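Local coordinates for peptide ABC transporter permease (Staphylococcus hominis, PDB 6EXS), which probably transports peptides, including the thioalcohol-conjugated dipeptide precursor of human axillary malodour, across the bacterial cell membrane as a POT-family member of the major facilitator superfamily, at residues 8-18 and 139-150. Residues are numbered along the deposited sequence; the frame is centred on the assembly and turned at random.
Sequences QKGFFGHPRGL and LYPENDTRIDAG. With OLC ((2R)-2,3-dihydroxypropyl (9Z)-octadec-9-enoate), chain L.
Arg-146 grips Gln-8 and Gly-13, in and just before a small β-hairpin that leads into the first long helix of this major facilitator fold (16-44), and so ties them to the loop between helices 110-137 and 147-174. Its NH1 donates to two backbone oxygens: Gln-8 O at 2.8 Å, almost straight and within the guanidinium plane, and Gly-13 O, also at 2.8 Å, in a more bent bond whose donor stands 29° out of the carbonyl plane. Pro-15 CD lies over one guanidinium face. The amide of Gln-8, its chain bent at chi2 (-58°), turns back to the loop, where NE2 donates to Leu-139 O over 3.1 Å. Nearby, the His-14 imidazole and the Tyr-140 phenol meet rim to rim with planes 77° apart, joined by a hydrogen bond of 2.7 Å between His-14 ND1 and Tyr-140 OH. Pro-15 CG lies over one face of Tyr-140, toward its rim, and Ile-147 CA over the centre of the other, which probably limits rotation of the ring. Leu-139 CD1 packs on the backbone of Gly-17 and Leu-18 at the start of helix 16-44, while Leu-18 also touches Ile-153 and Phe-154 of helix 147-174.

Behind this first shell, the type I' turn from Phe-11 to His-14 presents Gly-13 O, and a G1 bulge pairs Gly-10 and Phe-11 with His-14. Asp-144 holds the arginine side-on: OD2 accepts from Arg-146 NH2 at 2.9 Å in a salt bridge, and OD1 from NE. The same OD1 also caps the turn into helix 147-174, accepting from Arg-146 N at 3.1 Å.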
loop_
_atom_site.group_PDB
_atom_site.type_symbol
_atom_site.label_atom_id
_atom_site.label_comp_id
_atom_site.label_asym_id
_atom_site.label_seq_id
_atom_site.Cartn_x
_atom_site.Cartn_y
_atom_site.Cartn_z
ATOM N N GLN A 8 -16.235 16.240 -20.517
ATOM C CA GLN A 8 -15.493 17.044 -19.542
ATOM C C GLN A 8 -16.245 17.297 -18.233
ATOM O O GLN A 8 -15.674 17.869 -17.304
ATOM C CB GLN A 8 -14.999 18.356 -20.177
ATOM C CG GLN A 8 -13.687 18.184 -20.966
ATOM C CD GLN A 8 -12.541 17.629 -20.136
ATOM O OE1 GLN A 8 -12.150 18.190 -19.099
ATOM N NE2 GLN A 8 -12.006 16.489 -20.558
ATOM N N LYS A 9 -17.505 16.845 -18.154
ATOM C CA LYS A 9 -18.345 16.916 -16.958
ATOM C C LYS A 9 -19.076 15.553 -16.818
ATOM O O LYS A 9 -18.778 14.621 -17.576
ATOM C CB LYS A 9 -19.331 18.106 -17.052
ATOM C CG LYS A 9 -18.683 19.497 -16.977
ATOM C CD LYS A 9 -18.329 19.947 -15.553
ATOM C CE LYS A 9 -17.881 21.389 -15.506
ATOM N NZ LYS A 9 -17.878 21.927 -14.119
ATOM N N GLY A 10 -19.981 15.422 -15.852
ATOM C CA GLY A 10 -20.735 14.183 -15.702
ATOM C C GLY A 10 -20.638 13.446 -14.383
ATOM O O GLY A 10 -21.486 12.590 -14.116
ATOM N N PHE A 11 -19.600 13.737 -13.564
ATOM C CA PHE A 11 -19.422 13.137 -12.243
ATOM C C PHE A 11 -18.979 14.194 -11.245
ATOM O O PHE A 11 -17.782 14.442 -11.100
ATOM C CB PHE A 11 -18.459 11.939 -12.279
ATOM C CG PHE A 11 -18.443 11.126 -11.001
ATOM C CD1 PHE A 11 -19.530 10.335 -10.645
ATOM C CD2 PHE A 11 -17.325 11.118 -10.176
ATOM C CE1 PHE A 11 -19.504 9.567 -9.475
ATOM C CE2 PHE A 11 -17.297 10.346 -9.007
ATOM C CZ PHE A 11 -18.388 9.579 -8.665
ATOM N N PHE A 12 -19.960 14.837 -10.573
ATOM C CA PHE A 12 -19.773 15.910 -9.575
ATOM C C PHE A 12 -18.888 17.074 -10.077
ATOM O O PHE A 12 -17.992 17.522 -9.349
ATOM C CB PHE A 12 -19.252 15.347 -8.235
ATOM C CG PHE A 12 -20.174 14.371 -7.555
ATOM C CD1 PHE A 12 -21.185 14.818 -6.715
ATOM C CD2 PHE A 12 -20.018 13.004 -7.735
ATOM C CE1 PHE A 12 -22.038 13.916 -6.087
ATOM C CE2 PHE A 12 -20.876 12.102 -7.108
ATOM C CZ PHE A 12 -21.871 12.563 -6.277
ATOM N N GLY A 13 -19.142 17.526 -11.310
ATOM C CA GLY A 13 -18.387 18.598 -11.954
ATOM C C GLY A 13 -17.044 18.187 -12.546
ATOM O O GLY A 13 -16.263 19.053 -12.949
ATOM N N HIS A 14 -16.761 16.867 -12.606
ATOM C CA HIS A 14 -15.528 16.267 -13.141
ATOM C C HIS A 14 -15.825 15.397 -14.387
ATOM O O HIS A 14 -16.978 14.988 -14.540
ATOM C CB HIS A 14 -14.827 15.428 -12.044
ATOM C CG HIS A 14 -14.294 16.265 -10.927
ATOM N ND1 HIS A 14 -12.999 16.738 -10.941
ATOM C CD2 HIS A 14 -14.938 16.781 -9.853
ATOM C CE1 HIS A 14 -12.876 17.476 -9.851
ATOM N NE2 HIS A 14 -14.021 17.544 -9.171
ATOM N N PRO A 15 -14.833 15.085 -15.276
ATOM C CA PRO A 15 -15.124 14.222 -16.445
ATOM C C PRO A 15 -15.843 12.930 -16.068
ATOM O O PRO A 15 -15.484 12.329 -15.052
ATOM C CB PRO A 15 -13.731 13.934 -17.008
ATOM C CG PRO A 15 -12.928 15.143 -16.642
ATOM C CD PRO A 15 -13.411 15.499 -15.267
ATOM N N ARG A 16 -16.874 12.513 -16.854
ATOM C CA ARG A 16 -17.703 11.310 -16.575
ATOM C C ARG A 16 -16.892 10.036 -16.331
ATOM O O ARG A 16 -17.329 9.156 -15.577
ATOM C CB ARG A 16 -18.756 11.079 -17.662
ATOM C CG ARG A 16 -20.064 10.533 -17.106
ATOM C CD ARG A 16 -21.118 10.282 -18.172
ATOM N NE ARG A 16 -21.401 11.489 -18.945
ATOM C CZ ARG A 16 -22.281 12.419 -18.593
ATOM N NH1 ARG A 16 -23.000 12.278 -17.486
ATOM N NH2 ARG A 16 -22.456 13.495 -19.350
ATOM N N GLY A 17 -15.708 9.982 -16.945
ATOM C CA GLY A 17 -14.737 8.907 -16.799
ATOM C C GLY A 17 -14.232 8.737 -15.377
ATOM O O GLY A 17 -13.810 7.635 -15.016
ATOM N N LEU A 18 -14.268 9.820 -14.548
ATOM C CA LEU A 18 -13.885 9.740 -13.131
ATOM C C LEU A 18 -14.915 8.858 -12.394
ATOM O O LEU A 18 -14.526 8.075 -11.531
ATOM C CB LEU A 18 -13.751 11.129 -12.448
ATOM C CG LEU A 18 -13.311 11.103 -10.959
ATOM C CD1 LEU A 18 -11.863 10.645 -10.800
ATOM C CD2 LEU A 18 -13.489 12.439 -10.299
ATOM N N LEU A 139 -7.495 12.612 -17.971
ATOM C CA LEU A 139 -8.885 12.976 -18.261
ATOM C C LEU A 139 -9.032 14.499 -18.228
ATOM O O LEU A 139 -10.029 15.017 -18.735
ATOM C CB LEU A 139 -9.848 12.387 -17.200
ATOM C CG LEU A 139 -10.050 10.883 -17.091
ATOM C CD1 LEU A 139 -11.058 10.584 -16.014
ATOM C CD2 LEU A 139 -10.515 10.282 -18.406
ATOM N N TYR A 140 -8.069 15.204 -17.585
ATOM C CA TYR A 140 -8.050 16.663 -17.429
ATOM C C TYR A 140 -7.093 17.350 -18.411
ATOM O O TYR A 140 -5.918 16.982 -18.456
ATOM C CB TYR A 140 -7.657 17.060 -15.987
ATOM C CG TYR A 140 -8.595 16.535 -14.925
ATOM C CD1 TYR A 140 -8.408 15.270 -14.365
ATOM C CD2 TYR A 140 -9.679 17.293 -14.486
ATOM C CE1 TYR A 140 -9.297 14.759 -13.424
ATOM C CE2 TYR A 140 -10.558 16.803 -13.523
ATOM C CZ TYR A 140 -10.366 15.531 -13.002
ATOM O OH TYR A 140 -11.216 15.032 -12.056
ATOM N N PRO A 141 -7.533 18.413 -19.123
ATOM C CA PRO A 141 -6.609 19.147 -20.011
ATOM C C PRO A 141 -5.413 19.751 -19.259
ATOM O O PRO A 141 -5.444 19.823 -18.031
ATOM C CB PRO A 141 -7.500 20.229 -20.629
ATOM C CG PRO A 141 -8.887 19.724 -20.472
ATOM C CD PRO A 141 -8.888 18.987 -19.178
ATOM N N GLU A 142 -4.353 20.160 -19.997
ATOM C CA GLU A 142 -3.093 20.690 -19.455
ATOM C C GLU A 142 -3.259 21.721 -18.307
ATOM O O GLU A 142 -2.735 21.484 -17.214
ATOM C CB GLU A 142 -2.160 21.242 -20.564
ATOM C CG GLU A 142 -2.808 22.167 -21.593
ATOM C CD GLU A 142 -1.888 22.939 -22.531
ATOM O OE1 GLU A 142 -2.312 24.011 -23.024
ATOM O OE2 GLU A 142 -0.753 22.474 -22.786
ATOM N N ASN A 143 -3.990 22.827 -18.532
ATOM C CA ASN A 143 -4.133 23.889 -17.527
ATOM C C ASN A 143 -5.341 23.737 -16.565
ATOM O O ASN A 143 -5.613 24.672 -15.802
ATOM C CB ASN A 143 -4.147 25.271 -18.212
ATOM C CG ASN A 143 -2.817 25.670 -18.814
ATOM O OD1 ASN A 143 -2.600 25.571 -20.022
ATOM N ND2 ASN A 143 -1.897 26.145 -17.988
ATOM N N ASP A 144 -6.024 22.567 -16.560
ATOM C CA ASP A 144 -7.201 22.320 -15.717
ATOM C C ASP A 144 -6.873 22.243 -14.215
ATOM O O ASP A 144 -6.105 21.384 -13.782
ATOM C CB ASP A 144 -7.988 21.081 -16.186
ATOM C CG ASP A 144 -9.478 21.113 -15.883
ATOM O OD1 ASP A 144 -9.849 21.534 -14.778
ATOM O OD2 ASP A 144 -10.266 20.663 -16.732
ATOM N N THR A 145 -7.489 23.160 -13.438
ATOM C CA THR A 145 -7.351 23.335 -11.986
ATOM C C THR A 145 -8.072 22.263 -11.178
ATOM O O THR A 145 -7.723 22.045 -10.018
ATOM C CB THR A 145 -7.872 24.725 -11.563
ATOM O OG1 THR A 145 -9.217 24.892 -12.025
ATOM C CG2 THR A 145 -6.990 25.868 -12.046
ATOM N N ARG A 146 -9.099 21.621 -11.768
ATOM C CA ARG A 146 -9.917 20.577 -11.118
ATOM C C ARG A 146 -9.162 19.281 -10.768
ATOM O O ARG A 146 -9.635 18.538 -9.902
ATOM C CB ARG A 146 -11.134 20.201 -11.991
ATOM C CG ARG A 146 -12.081 21.333 -12.365
ATOM C CD ARG A 146 -13.176 20.795 -13.262
ATOM N NE ARG A 146 -12.664 20.341 -14.554
ATOM C CZ ARG A 146 -13.375 19.668 -15.452
ATOM N NH1 ARG A 146 -14.633 19.332 -15.194
ATOM N NH2 ARG A 146 -12.835 19.328 -16.618
ATOM N N ILE A 147 -8.028 19.000 -11.465
ATOM C CA ILE A 147 -7.221 17.774 -11.359
ATOM C C ILE A 147 -6.974 17.325 -9.894
ATOM O O ILE A 147 -7.215 16.160 -9.598
ATOM C CB ILE A 147 -5.910 17.816 -12.200
ATOM C CG1 ILE A 147 -5.242 16.425 -12.270
ATOM C CG2 ILE A 147 -4.925 18.909 -11.757
ATOM C CD1 ILE A 147 -4.387 16.184 -13.524
ATOM N N ASP A 148 -6.581 18.238 -8.987
ATOM C CA ASP A 148 -6.319 17.929 -7.572
ATOM C C ASP A 148 -7.550 17.457 -6.810
ATOM O O ASP A 148 -7.444 16.540 -5.995
ATOM C CB ASP A 148 -5.663 19.124 -6.871
ATOM C CG ASP A 148 -4.327 19.514 -7.472
ATOM O OD1 ASP A 148 -3.622 18.614 -8.000
ATOM O OD2 ASP A 148 -3.982 20.711 -7.413
ATOM N N ALA A 149 -8.717 18.066 -7.091
ATOM C CA ALA A 149 -10.006 17.717 -6.486
ATOM C C ALA A 149 -10.478 16.382 -7.042
ATOM O O ALA A 149 -11.120 15.626 -6.318
ATOM C CB ALA A 149 -11.039 18.802 -6.766
ATOM N N GLY A 150 -10.140 16.104 -8.306
ATOM C CA GLY A 150 -10.469 14.858 -8.988
ATOM C C GLY A 150 -9.812 13.649 -8.355
ATOM O O GLY A 150 -10.448 12.600 -8.220
HETATM C C24 OLC L . -18.307 15.264 -4.493
HETATM C C5 OLC L . -21.260 7.593 -2.968
HETATM C C4 OLC L . -20.696 8.896 -3.500
HETATM C C3 OLC L . -19.484 8.707 -4.395
HETATM C C2 OLC L . -18.986 9.994 -5.048
HETATM C C21 OLC L . -18.436 13.133 -3.172
HETATM C C1 OLC L . -18.290 10.937 -4.109
HETATM C C22 OLC L . -17.532 14.150 -3.825
HETATM O O19 OLC L . -17.392 10.627 -3.370
HETATM O O25 OLC L . -17.437 16.294 -4.935
HETATM O O23 OLC L . -16.667 14.695 -2.825
HETATM O O20 OLC L . -18.798 12.176 -4.196
#